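Local coordinates for protein putative dehydrogenase (Pseudomonas fluorescens, PDB 6UUG) that acts as the flavin-dependent monooxygenase component MsuC, oxidising methanesulfinate in bacterial sulfur assimilation, on an acyl-CoA dehydrogenase-type scaffold, at residues His338-Arg352 against Asp390-Trp402. Sequence-based numbering, arbitrary orientation.
Sequences HLATAIATAKVAASR and DPLDYKLHELGDW
Val348 enters a hole formed by Leu392, Lys395, Leu396 and Leu399. Its CG1 meets Leu396 CD2 at 4.0 Å, and CG2 lies against Lys395 CB and Leu399 CD1. Leu399 is the returning knob, set among Thr341, Ala344, Thr345 and Val348; its CD2 comes 3.5 Å from Thr345 OG1. That hydroxyl bonds to Thr341 O from above the carbonyl plane, on the face opposite Thr345 N. The knobs-into-holes packing joins two helices of the C-terminal helical domain of the acyl-CoA dehydrogenase fold, crossing at -139° with axes 10.1 Å apart. With CG anti to the backbone N (chi1 -166°), Lys347 runs extended to a bend at its last torsion, bringing NZ to Asp390. NZ forms a salt bridge with Asp390 OD2 at 2.7 Å, from the anti side and tilted out of the carboxylate plane, and also bonds to Gln253. With an alanine in place of Lys347, buried Asp390 would probably lose its close cationic mate, Lys395 being a longer pairing. Arg352 lays one guanidinium face over Leu396 CD1, 3.5 Å from NH2. Its NH1 forms a salt bridge with Glu302 of a second subunit, while a water links NH2 to Asp393, itself hydrogen-bonded to His299 of a third subunit. At the far end, His338 NE2 lies 3.8 Å from Trp402 CH2, ring planes at 74°; ND1 bonds to Glu334 O.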
ATOM      1  N   HIS A 338      -2.381 -27.322  10.705  1.00 29.66           N
ATOM      2  CA  HIS A 338      -1.818 -26.136  11.350  1.00 32.19           C
ATOM      3  C   HIS A 338      -0.452 -25.793  10.772  1.00 30.07           C
ATOM      4  O   HIS A 338      -0.121 -24.613  10.606  1.00 28.24           O
ATOM      5  CB  HIS A 338      -1.740 -26.344  12.865  1.00 34.06           C
ATOM      6  CG  HIS A 338      -3.074 -26.241  13.537  1.00 40.37           C
ATOM      7  ND1 HIS A 338      -3.985 -27.273  13.548  1.00 56.27           N
ATOM      8  CD2 HIS A 338      -3.672 -25.208  14.176  1.00 52.46           C
ATOM      9  CE1 HIS A 338      -5.076 -26.891  14.186  1.00 47.65           C
ATOM     10  NE2 HIS A 338      -4.911 -25.643  14.580  1.00 52.38           N
ATOM     11  N   LEU A 339       0.362 -26.807  10.464  1.00 28.24           N
ATOM     12  CA  LEU A 339       1.622 -26.551   9.767  1.00 26.81           C
ATOM     13  C   LEU A 339       1.372 -25.915   8.402  1.00 26.53           C
ATOM     14  O   LEU A 339       2.040 -24.947   8.023  1.00 27.11           O
ATOM     15  CB  LEU A 339       2.419 -27.852   9.602  1.00 28.06           C
ATOM     16  CG  LEU A 339       3.709 -27.763   8.779  1.00 30.12           C
ATOM     17  CD1 LEU A 339       4.706 -26.768   9.377  1.00 26.38           C
ATOM     18  CD2 LEU A 339       4.366 -29.152   8.628  1.00 29.32           C
ATOM     19  N   ALA A 340       0.438 -26.477   7.637  1.00 27.32           N
ATOM     20  CA  ALA A 340       0.134 -25.933   6.316  1.00 28.75           C
ATOM     21  C   ALA A 340      -0.253 -24.455   6.390  1.00 27.10           C
ATOM     22  O   ALA A 340       0.186 -23.648   5.557  1.00 26.82           O
ATOM     23  CB  ALA A 340      -0.983 -26.751   5.668  1.00 29.04           C
ATOM     24  N   THR A 341      -1.085 -24.089   7.368  1.00 28.18           N
ATOM     25  CA  THR A 341      -1.475 -22.689   7.536  1.00 27.34           C
ATOM     26  C   THR A 341      -0.271 -21.819   7.879  1.00 27.44           C
ATOM     27  O   THR A 341      -0.113 -20.720   7.332  1.00 26.93           O
ATOM     28  CB  THR A 341      -2.548 -22.577   8.618  1.00 30.99           C
ATOM     29  OG1 THR A 341      -3.708 -23.306   8.200  1.00 30.10           O
ATOM     30  CG2 THR A 341      -2.937 -21.122   8.858  1.00 28.53           C
ATOM     31  N   ALA A 342       0.603 -22.303   8.765  1.00 26.37           N
ATOM     32  CA  ALA A 342       1.777 -21.520   9.145  1.00 25.52           C
ATOM     33  C   ALA A 342       2.715 -21.302   7.961  1.00 25.14           C
ATOM     34  O   ALA A 342       3.322 -20.229   7.829  1.00 25.91           O
ATOM     35  CB  ALA A 342       2.529 -22.218  10.286  1.00 24.96           C
ATOM     36  N   ILE A 343       2.885 -22.320   7.114  1.00 24.43           N
ATOM     37  CA  ILE A 343       3.752 -22.189   5.941  1.00 25.30           C
ATOM     38  C   ILE A 343       3.145 -21.212   4.940  1.00 24.44           C
ATOM     39  O   ILE A 343       3.840 -20.360   4.365  1.00 25.53           O
ATOM     40  CB  ILE A 343       3.991 -23.564   5.287  1.00 25.53           C
ATOM     41  CG1 ILE A 343       4.869 -24.448   6.181  1.00 24.73           C
ATOM     42  CG2 ILE A 343       4.643 -23.382   3.909  1.00 26.25           C
ATOM     43  CD1 ILE A 343       4.805 -25.966   5.795  1.00 26.39           C
ATOM     44  N   ALA A 344       1.845 -21.348   4.679  1.00 25.35           N
ATOM     45  CA  ALA A 344       1.212 -20.444   3.717  1.00 25.80           C
ATOM     46  C   ALA A 344       1.272 -19.007   4.196  1.00 26.76           C
ATOM     47  O   ALA A 344       1.468 -18.091   3.392  1.00 25.82           O
ATOM     48  CB  ALA A 344      -0.242 -20.851   3.470  1.00 26.63           C
ATOM     49  N   THR A 345       1.125 -18.795   5.509  1.00 25.98           N
ATOM     50  CA  THR A 345       1.233 -17.454   6.078  1.00 25.33           C
ATOM     51  C   THR A 345       2.622 -16.880   5.829  1.00 26.10           C
ATOM     52  O   THR A 345       2.768 -15.729   5.394  1.00 26.31           O
ATOM     53  CB  THR A 345       0.934 -17.522   7.582  1.00 26.89           C
ATOM     54  OG1 THR A 345      -0.424 -17.943   7.784  1.00 26.78           O
ATOM     55  CG2 THR A 345       1.133 -16.177   8.244  1.00 28.28           C
ATOM     56  N   ALA A 346       3.660 -17.681   6.098  1.00 25.05           N
ATOM     57  CA  ALA A 346       5.035 -17.251   5.841  1.00 27.12           C
ATOM     58  C   ALA A 346       5.284 -17.001   4.358  1.00 26.03           C
ATOM     59  O   ALA A 346       5.978 -16.041   3.990  1.00 27.32           O
ATOM     60  CB  ALA A 346       6.023 -18.296   6.377  1.00 23.09           C
ATOM     61  N   LYS A 347       4.735 -17.857   3.489  1.00 24.68           N
ATOM     62  CA  LYS A 347       4.956 -17.707   2.054  1.00 26.45           C
ATOM     63  C   LYS A 347       4.328 -16.427   1.523  1.00 25.70           C
ATOM     64  O   LYS A 347       4.940 -15.732   0.695  1.00 27.34           O
ATOM     65  CB  LYS A 347       4.402 -18.929   1.307  1.00 24.53           C
ATOM     66  CG  LYS A 347       4.910 -18.987  -0.147  1.00 28.01           C
ATOM     67  CD  LYS A 347       4.591 -20.300  -0.850  1.00 36.50           C
ATOM     68  CE  LYS A 347       4.954 -20.209  -2.341  1.00 42.67           C
ATOM     69  NZ  LYS A 347       3.822 -20.624  -3.199  1.00 39.33           N
ATOM     70  N   VAL A 348       3.104 -16.093   1.964  1.00 25.38           N
ATOM     71  CA  VAL A 348       2.487 -14.844   1.514  1.00 26.62           C
ATOM     72  C   VAL A 348       3.346 -13.649   1.922  1.00 25.90           C
ATOM     73  O   VAL A 348       3.637 -12.760   1.107  1.00 26.41           O
ATOM     74  CB  VAL A 348       1.051 -14.726   2.049  1.00 27.74           C
ATOM     75  CG1 VAL A 348       0.483 -13.339   1.744  1.00 27.42           C
ATOM     76  CG2 VAL A 348       0.184 -15.789   1.378  1.00 27.64           C
ATOM     77  N   ALA A 349       3.803 -13.626   3.179  1.00 25.87           N
ATOM     78  CA  ALA A 349       4.628 -12.514   3.638  1.00 26.86           C
ATOM     79  C   ALA A 349       5.945 -12.455   2.878  1.00 25.04           C
ATOM     80  O   ALA A 349       6.358 -11.379   2.417  1.00 27.97           O
ATOM     81  CB  ALA A 349       4.895 -12.623   5.140  1.00 28.49           C
ATOM     82  N   ALA A 350       6.617 -13.598   2.728  1.00 24.08           N
ATOM     83  CA  ALA A 350       7.896 -13.597   2.018  1.00 24.57           C
ATOM     84  C   ALA A 350       7.717 -13.159   0.574  1.00 26.00           C
ATOM     85  O   ALA A 350       8.556 -12.438   0.033  1.00 26.12           O
ATOM     86  CB  ALA A 350       8.547 -14.974   2.061  1.00 26.16           C
ATOM     87  N   SER A 351       6.625 -13.589  -0.060  1.00 27.03           N
ATOM     88  CA  SER A 351       6.390 -13.244  -1.461  1.00 25.28           C
ATOM     89  C   SER A 351       6.154 -11.755  -1.619  1.00 26.70           C
ATOM     90  O   SER A 351       6.805 -11.087  -2.439  1.00 31.12           O
ATOM     91  CB  SER A 351       5.180 -14.023  -1.995  1.00 28.66           C
ATOM     92  OG  SER A 351       5.465 -15.416  -2.071  1.00 31.87           O
ATOM     93  N   ARG A 352       5.188 -11.224  -0.871  1.00 26.93           N
ATOM     94  CA  ARG A 352       4.745  -9.849  -1.087  1.00 26.53           C
ATOM     95  C   ARG A 352       5.758  -8.853  -0.554  1.00 29.63           C
ATOM     96  O   ARG A 352       6.144  -7.902  -1.253  1.00 28.63           O
ATOM     97  CB  ARG A 352       3.407  -9.616  -0.405  1.00 28.85           C
ATOM     98  CG  ARG A 352       2.293 -10.297  -1.084  1.00 37.79           C
ATOM     99  CD  ARG A 352       1.003  -9.852  -0.475  1.00 43.77           C
ATOM    100  NE  ARG A 352      -0.035  -9.814  -1.489  1.00 44.57           N
ATOM    101  CZ  ARG A 352      -1.297  -9.516  -1.219  1.00 45.78           C
ATOM    102  NH1 ARG A 352      -1.635  -9.236   0.032  1.00 34.83           N
ATOM    103  NH2 ARG A 352      -2.208  -9.499  -2.190  1.00 44.83           N
ATOM    104  N   ASP A 390       2.345 -20.450  -7.831  1.00 40.01           N
ATOM    105  CA  ASP A 390       1.242 -20.754  -6.926  1.00 44.67           C
ATOM    106  C   ASP A 390       0.591 -19.404  -6.632  1.00 41.59           C
ATOM    107  O   ASP A 390       1.146 -18.599  -5.870  1.00 44.37           O
ATOM    108  CB  ASP A 390       1.759 -21.450  -5.661  1.00 51.84           C
ATOM    109  CG  ASP A 390       0.765 -21.453  -4.494  1.00 39.74           C
ATOM    110  OD1 ASP A 390      -0.469 -21.366  -4.693  1.00 60.56           O
ATOM    111  OD2 ASP A 390       1.252 -21.560  -3.348  1.00 54.14           O
ATOM    112  N   PRO A 391      -0.555 -19.101  -7.250  1.00 35.69           N
ATOM    113  CA  PRO A 391      -1.057 -17.717  -7.233  1.00 35.71           C
ATOM    114  C   PRO A 391      -1.409 -17.214  -5.835  1.00 36.65           C
ATOM    115  O   PRO A 391      -2.179 -17.836  -5.099  1.00 31.50           O
ATOM    116  CB  PRO A 391      -2.290 -17.771  -8.149  1.00 34.63           C
ATOM    117  CG  PRO A 391      -2.578 -19.216  -8.379  1.00 44.40           C
ATOM    118  CD  PRO A 391      -1.299 -19.957  -8.185  1.00 37.31           C
ATOM    119  N   LEU A 392      -0.849 -16.049  -5.489  1.00 32.65           N
ATOM    120  CA  LEU A 392      -0.997 -15.493  -4.144  1.00 32.90           C
ATOM    121  C   LEU A 392      -2.458 -15.263  -3.765  1.00 32.70           C
ATOM    122  O   LEU A 392      -2.832 -15.434  -2.601  1.00 32.85           O
ATOM    123  CB  LEU A 392      -0.212 -14.180  -4.048  1.00 39.65           C
ATOM    124  CG  LEU A 392       0.786 -13.979  -2.910  1.00 47.75           C
ATOM    125  CD1 LEU A 392       1.593 -15.228  -2.661  1.00 42.94           C
ATOM    126  CD2 LEU A 392       1.710 -12.849  -3.304  1.00 50.23           C
ATOM    127  N   ASP A 393      -3.304 -14.864  -4.721  1.00 29.63           N
ATOM    128  CA  ASP A 393      -4.688 -14.566  -4.362  1.00 32.44           C
ATOM    129  C   ASP A 393      -5.389 -15.801  -3.822  1.00 29.94           C
ATOM    130  O   ASP A 393      -6.234 -15.703  -2.931  1.00 29.20           O
ATOM    131  CB  ASP A 393      -5.453 -14.014  -5.563  1.00 31.71           C
ATOM    132  CG  ASP A 393      -5.045 -12.602  -5.915  1.00 37.81           C
ATOM    133  OD1 ASP A 393      -4.890 -11.773  -4.989  1.00 40.81           O
ATOM    134  OD2 ASP A 393      -4.867 -12.343  -7.118  1.00 39.36           O
ATOM    135  N   TYR A 394      -5.065 -16.971  -4.362  1.00 31.82           N
ATOM    136  CA  TYR A 394      -5.711 -18.177  -3.867  1.00 33.26           C
ATOM    137  C   TYR A 394      -5.077 -18.681  -2.576  1.00 29.98           C
ATOM    138  O   TYR A 394      -5.746 -19.380  -1.807  1.00 28.72           O
ATOM    139  CB  TYR A 394      -5.734 -19.243  -4.972  1.00 31.03           C
ATOM    140  CG  TYR A 394      -6.857 -18.919  -5.937  1.00 36.32           C
ATOM    141  CD1 TYR A 394      -8.178 -19.173  -5.592  1.00 34.99           C
ATOM    142  CD2 TYR A 394      -6.607 -18.286  -7.152  1.00 35.61           C
ATOM    143  CE1 TYR A 394      -9.228 -18.844  -6.442  1.00 40.27           C
ATOM    144  CE2 TYR A 394      -7.665 -17.955  -8.029  1.00 37.11           C
ATOM    145  CZ  TYR A 394      -8.967 -18.235  -7.654  1.00 40.49           C
ATOM    146  OH  TYR A 394     -10.021 -17.915  -8.481  1.00 42.34           O
ATOM    147  N   LYS A 395      -3.817 -18.313  -2.298  1.00 31.58           N
ATOM    148  CA  LYS A 395      -3.271 -18.536  -0.961  1.00 28.67           C
ATOM    149  C   LYS A 395      -4.014 -17.711   0.079  1.00 28.80           C
ATOM    150  O   LYS A 395      -4.306 -18.199   1.179  1.00 28.60           O
ATOM    151  CB  LYS A 395      -1.770 -18.208  -0.932  1.00 29.71           C
ATOM    152  CG  LYS A 395      -0.875 -19.225  -1.687  1.00 37.56           C
ATOM    153  CD  LYS A 395      -0.355 -20.370  -0.773  1.00 52.33           C
ATOM    154  CE  LYS A 395      -1.357 -21.514  -0.634  1.00 49.35           C
ATOM    155  NZ  LYS A 395      -0.709 -22.832  -0.320  1.00 54.66           N
ATOM    156  N   LEU A 396      -4.326 -16.449  -0.251  1.00 26.33           N
ATOM    157  CA  LEU A 396      -5.099 -15.617   0.663  1.00 24.17           C
ATOM    158  C   LEU A 396      -6.497 -16.186   0.865  1.00 27.39           C
ATOM    159  O   LEU A 396      -7.055 -16.110   1.965  1.00 26.91           O
ATOM    160  CB  LEU A 396      -5.165 -14.176   0.129  1.00 28.15           C
ATOM    161  CG  LEU A 396      -3.830 -13.422   0.211  1.00 26.29           C
ATOM    162  CD1 LEU A 396      -3.890 -12.099  -0.556  1.00 30.21           C
ATOM    163  CD2 LEU A 396      -3.474 -13.179   1.670  1.00 29.31           C
ATOM    164  N   HIS A 397      -7.087 -16.732  -0.203  1.00 29.12           N
ATOM    165  CA  HIS A 397      -8.388 -17.383  -0.096  1.00 29.97           C
ATOM    166  C   HIS A 397      -8.343 -18.517   0.934  1.00 27.25           C
ATOM    167  O   HIS A 397      -9.189 -18.590   1.836  1.00 27.27           O
ATOM    168  CB  HIS A 397      -8.796 -17.885  -1.488  1.00 26.56           C
ATOM    169  CG  HIS A 397     -10.192 -18.433  -1.566  1.00 30.11           C
ATOM    170  ND1 HIS A 397     -10.534 -19.666  -1.045  1.00 36.74           N
ATOM    171  CD2 HIS A 397     -11.312 -17.953  -2.161  1.00 34.19           C
ATOM    172  CE1 HIS A 397     -11.815 -19.903  -1.286  1.00 34.53           C
ATOM    173  NE2 HIS A 397     -12.309 -18.881  -1.961  1.00 36.79           N
ATOM    174  N   GLU A 398      -7.332 -19.387   0.831  1.00 29.99           N
ATOM    175  CA  GLU A 398      -7.167 -20.503   1.771  1.00 31.43           C
ATOM    176  C   GLU A 398      -6.972 -20.009   3.207  1.00 29.07           C
ATOM    177  O   GLU A 398      -7.584 -20.527   4.148  1.00 29.39           O
ATOM    178  CB  GLU A 398      -5.975 -21.362   1.320  1.00 38.29           C
ATOM    179  CG  GLU A 398      -5.534 -22.439   2.302  1.00 45.63           C
ATOM    180  CD  GLU A 398      -4.085 -22.888   2.086  1.00 50.61           C
ATOM    181  OE1 GLU A 398      -3.691 -23.096   0.918  1.00 52.42           O
ATOM    182  OE2 GLU A 398      -3.345 -23.019   3.100  1.00 46.99           O
ATOM    183  N   LEU A 399      -6.105 -19.007   3.397  1.00 27.71           N
ATOM    184  CA  LEU A 399      -5.872 -18.478   4.734  1.00 28.00           C
ATOM    185  C   LEU A 399      -7.115 -17.805   5.306  1.00 27.64           C
ATOM    186  O   LEU A 399      -7.342 -17.856   6.519  1.00 28.73           O
ATOM    187  CB  LEU A 399      -4.691 -17.496   4.709  1.00 29.31           C
ATOM    188  CG  LEU A 399      -3.304 -18.141   4.542  1.00 27.41           C
ATOM    189  CD1 LEU A 399      -2.192 -17.085   4.406  1.00 28.68           C
ATOM    190  CD2 LEU A 399      -2.978 -19.073   5.724  1.00 26.66           C
ATOM    191  N   GLY A 400      -7.921 -17.166   4.459  1.00 26.16           N
ATOM    192  CA  GLY A 400      -9.155 -16.585   4.950  1.00 25.43           C
ATOM    193  C   GLY A 400     -10.135 -17.660   5.366  1.00 26.15           C
ATOM    194  O   GLY A 400     -10.881 -17.490   6.327  1.00 28.76           O
ATOM    195  N   ASP A 401     -10.133 -18.783   4.652  1.00 30.60           N
ATOM    196  CA  ASP A 401     -11.014 -19.879   5.038  1.00 33.30           C
ATOM    197  C   ASP A 401     -10.659 -20.380   6.430  1.00 30.50           C
ATOM    198  O   ASP A 401     -11.544 -20.733   7.211  1.00 30.98           O
ATOM    199  CB  ASP A 401     -10.933 -21.001   4.012  1.00 31.36           C
ATOM    200  CG  ASP A 401     -12.211 -21.845   3.941  1.00 44.27           C
ATOM    201  OD1 ASP A 401     -13.299 -21.371   4.320  1.00 39.20           O
ATOM    202  OD2 ASP A 401     -12.106 -23.008   3.503  1.00 48.20           O
ATOM    203  N   TRP A 402      -9.366 -20.397   6.769  1.00 29.76           N
ATOM    204  CA  TRP A 402      -8.960 -20.716   8.138  1.00 30.45           C
ATOM    205  C   TRP A 402      -9.334 -19.598   9.106  1.00 31.71           C
ATOM    206  O   TRP A 402      -9.906 -19.840  10.172  1.00 29.82           O
ATOM    207  CB  TRP A 402      -7.450 -20.968   8.211  1.00 28.12           C
ATOM    208  CG  TRP A 402      -6.994 -20.997   9.632  1.00 31.34           C
ATOM    209  CD1 TRP A 402      -6.245 -20.056  10.287  1.00 30.99           C
ATOM    210  CD2 TRP A 402      -7.319 -21.995  10.609  1.00 34.01           C
ATOM    211  NE1 TRP A 402      -6.065 -20.421  11.596  1.00 34.27           N
ATOM    212  CE2 TRP A 402      -6.720 -21.605  11.823  1.00 34.77           C
ATOM    213  CE3 TRP A 402      -8.055 -23.184  10.567  1.00 33.53           C
ATOM    214  CZ2 TRP A 402      -6.834 -22.366  12.995  1.00 38.40           C
ATOM    215  CZ3 TRP A 402      -8.161 -23.939  11.721  1.00 37.79           C
ATOM    216  CH2 TRP A 402      -7.557 -23.526  12.920  1.00 39.03           C
TER
HETATM  217  O   HOH W   1      -4.911 -22.285   5.864  1.00 35.05           O
HETATM  218  O   HOH W   2       4.806 -19.391  -5.911  0.54 37.43           O
HETATM  219  O   HOH W   3      -2.482 -10.209  -5.031  1.00 38.90           O